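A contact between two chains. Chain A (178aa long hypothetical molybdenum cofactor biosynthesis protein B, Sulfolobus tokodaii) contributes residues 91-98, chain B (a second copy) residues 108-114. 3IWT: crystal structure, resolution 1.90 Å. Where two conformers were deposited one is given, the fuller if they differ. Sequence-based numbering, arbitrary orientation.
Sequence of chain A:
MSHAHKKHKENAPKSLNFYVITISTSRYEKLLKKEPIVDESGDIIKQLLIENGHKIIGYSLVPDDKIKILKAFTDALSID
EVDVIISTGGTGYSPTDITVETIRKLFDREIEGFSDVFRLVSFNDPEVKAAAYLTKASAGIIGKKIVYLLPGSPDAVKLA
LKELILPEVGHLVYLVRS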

# COMPACT_ATOMS: atom_id res chain seq x y z
N THR A 91 -8.36 -0.46 -20.20
CA THR A 91 -8.83 -0.48 -18.81
C THR A 91 -9.50 -1.82 -18.40
O THR A 91 -10.14 -1.89 -17.37
N GLY A 92 -9.33 -2.87 -19.20
CA GLY A 92 -9.86 -4.17 -18.88
C GLY A 92 -8.81 -5.17 -18.45
O GLY A 92 -7.77 -4.81 -17.88
N TYR A 93 -9.12 -6.45 -18.68
CA TYR A 93 -8.28 -7.54 -18.19
C TYR A 93 -7.58 -8.33 -19.30
O TYR A 93 -7.07 -9.41 -19.05
N SER A 94 -7.52 -7.77 -20.51
CA SER A 94 -6.55 -8.29 -21.49
C SER A 94 -5.13 -8.20 -20.88
O SER A 94 -4.82 -7.29 -20.14
N PRO A 95 -4.28 -9.20 -21.17
CA PRO A 95 -2.92 -9.20 -20.69
C PRO A 95 -2.19 -7.91 -21.04
O PRO A 95 -1.33 -7.47 -20.29
N THR A 96 -2.60 -7.25 -22.13
CA THR A 96 -1.90 -6.05 -22.59
C THR A 96 -2.54 -4.74 -22.13
O THR A 96 -2.00 -3.68 -22.42
N ASP A 97 -3.68 -4.81 -21.42
CA ASP A 97 -4.33 -3.63 -20.82
C ASP A 97 -3.54 -3.13 -19.59
O ASP A 97 -3.56 -3.79 -18.53
N ILE A 98 -2.89 -1.97 -19.72
CA ILE A 98 -2.04 -1.43 -18.66
C ILE A 98 -2.29 0.07 -18.32
O ILE A 98 -1.56 0.68 -17.54
N ASP B 108 -2.28 -12.16 -9.00
CA ASP B 108 -1.49 -11.39 -9.98
C ASP B 108 -2.17 -10.05 -10.23
O ASP B 108 -1.51 -8.99 -10.27
N ARG B 109 -3.49 -10.09 -10.44
CA ARG B 109 -4.35 -8.91 -10.68
C ARG B 109 -5.66 -9.15 -9.95
O ARG B 109 -6.25 -10.22 -10.10
N GLU B 110 -6.08 -8.19 -9.13
CA GLU B 110 -7.41 -8.26 -8.53
C GLU B 110 -8.43 -7.82 -9.59
O GLU B 110 -8.21 -6.86 -10.37
N ILE B 111 -9.52 -8.56 -9.66
CA ILE B 111 -10.61 -8.15 -10.53
C ILE B 111 -11.43 -7.21 -9.64
O ILE B 111 -12.38 -7.62 -8.93
N GLU B 112 -11.07 -5.93 -9.70
CA GLU B 112 -11.45 -4.94 -8.69
C GLU B 112 -12.96 -4.75 -8.58
O GLU B 112 -13.52 -4.70 -7.48
N GLY B 113 -13.61 -4.75 -9.74
CA GLY B 113 -15.04 -4.49 -9.81
C GLY B 113 -15.94 -5.61 -9.36
O GLY B 113 -17.15 -5.39 -9.19
N PHE B 114 -15.41 -6.82 -9.18
CA PHE B 114 -16.24 -7.91 -8.71
C PHE B 114 -16.87 -7.57 -7.37
O PHE B 114 -18.05 -7.82 -7.16

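Packing between the two copies rests mainly on two long side chains that point toward each other's stretch, Y93(A) and R109(B). Apolar contact: Y93(A) (chi1 m, chi2 -83°) reaches across until its ring lies beside I111(B) (m, t), whose CG1 sits over one ring face and whose CG2 comes 4.1 Å from Y93(A) CZ; the R109(B) guanidinium instead lies at the ring edge. Direct hydrogen bonds: the tyrosine hydroxyl meets the backbone, with E112(B) N donating to Y93(A) OH at 3.0 Å. R109(B) (m, t, m, chi4 -175°) answers in the other direction, its NH1 donating to S94(A) O (3.0 Å, nearly straight) and its NH2 weakly to Y93(A) O (2.9 Å). S94(A) O also accepts D97(A) N (3.0 Å), closing a type I turn, so the arginine binds a carbonyl already held by the fold. Within that loop, D97(A) (m) turns OD2 to G92(A) N (3.0 Å) and S94(A) N (3.4 Å), both weak bonds. Waters: water 1 donates to G92(A) O (2.7 Å) and D97(A) O (3.1 Å) and weakly accepts from R109(B) NH1 (2.8 Å); water 2 accepts from Y93(A) OH (2.7 Å) and G113(B) N (2.8 Å). S94(A) (t), P95(A) and E110(B) (t, t) point away.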

# COMPACT_ATOMS: atom_id res chain seq x y z
CB THR A 91 -9.78 0.70 -18.54
OG1 THR A 91 -10.97 0.61 -19.34
CG2 THR A 91 -9.10 2.05 -18.83
CB TYR A 93 -9.08 -8.46 -17.25
CG TYR A 93 -9.45 -7.72 -15.99
CD1 TYR A 93 -8.55 -7.62 -14.93
CD2 TYR A 93 -10.66 -7.06 -15.89
CE1 TYR A 93 -8.87 -6.89 -13.78
CE2 TYR A 93 -10.99 -6.33 -14.76
CZ TYR A 93 -10.12 -6.26 -13.70
OH TYR A 93 -10.47 -5.53 -12.57
CB SER A 94 -6.64 -7.51 -22.78
OG SER A 94 -5.52 -7.74 -23.59
CB PRO A 95 -2.30 -10.39 -21.43
CG PRO A 95 -3.40 -11.28 -21.68
CD PRO A 95 -4.58 -10.41 -21.94
CB THR A 96 -1.75 -6.09 -24.12
OG1 THR A 96 -3.01 -6.37 -24.73
CG2 THR A 96 -0.75 -7.15 -24.51
CB ASP A 97 -5.75 -3.94 -20.38
CG ASP A 97 -6.73 -4.05 -21.54
OD1 ASP A 97 -6.39 -3.75 -22.70
OD2 ASP A 97 -7.87 -4.50 -21.26
CB ILE A 98 -0.54 -1.63 -19.01
CG1 ILE A 98 -0.15 -0.85 -20.29
CG2 ILE A 98 -0.17 -3.12 -19.14
CD1 ILE A 98 1.38 -0.65 -20.37
CB ASP B 108 -1.38 -12.13 -11.32
CG ASP B 108 -0.55 -13.43 -11.26
OD1 ASP B 108 0.17 -13.67 -10.28
OD2 ASP B 108 -0.61 -14.21 -12.23
CB ARG B 109 -4.69 -8.73 -12.18
CG ARG B 109 -3.55 -8.21 -13.03
CD ARG B 109 -3.97 -7.73 -14.41
NE ARG B 109 -4.33 -8.88 -15.25
CZ ARG B 109 -4.66 -8.80 -16.55
NH1 ARG B 109 -4.66 -7.61 -17.19
NH2 ARG B 109 -4.96 -9.94 -17.20
CB GLU B 110 -7.54 -7.43 -7.25
CG GLU B 110 -8.91 -7.57 -6.62
CD GLU B 110 -8.94 -7.32 -5.12
OE1 GLU B 110 -8.14 -6.47 -4.64
OE2 GLU B 110 -9.77 -7.99 -4.44
CB ILE B 111 -11.43 -9.34 -11.07
CG1 ILE B 111 -10.56 -10.22 -12.00
CG2 ILE B 111 -12.66 -8.83 -11.85
CD1 ILE B 111 -11.18 -11.63 -12.23
CB GLU B 112 -10.76 -3.60 -9.02
CG GLU B 112 -9.21 -3.67 -9.03
CD GLU B 112 -8.53 -2.38 -9.46
OE1 GLU B 112 -9.21 -1.38 -9.78
OE2 GLU B 112 -7.27 -2.38 -9.47
CB PHE B 114 -15.52 -9.25 -8.63
CG PHE B 114 -16.42 -10.39 -8.21
CD1 PHE B 114 -17.20 -11.05 -9.15
CD2 PHE B 114 -16.51 -10.77 -6.88
CE1 PHE B 114 -18.02 -12.09 -8.78
CE2 PHE B 114 -17.37 -11.80 -6.49
CZ PHE B 114 -18.12 -12.46 -7.43
O HOH W 1 -5.49 -5.04 -16.47
O HOH W 2 -13.01 -4.68 -12.51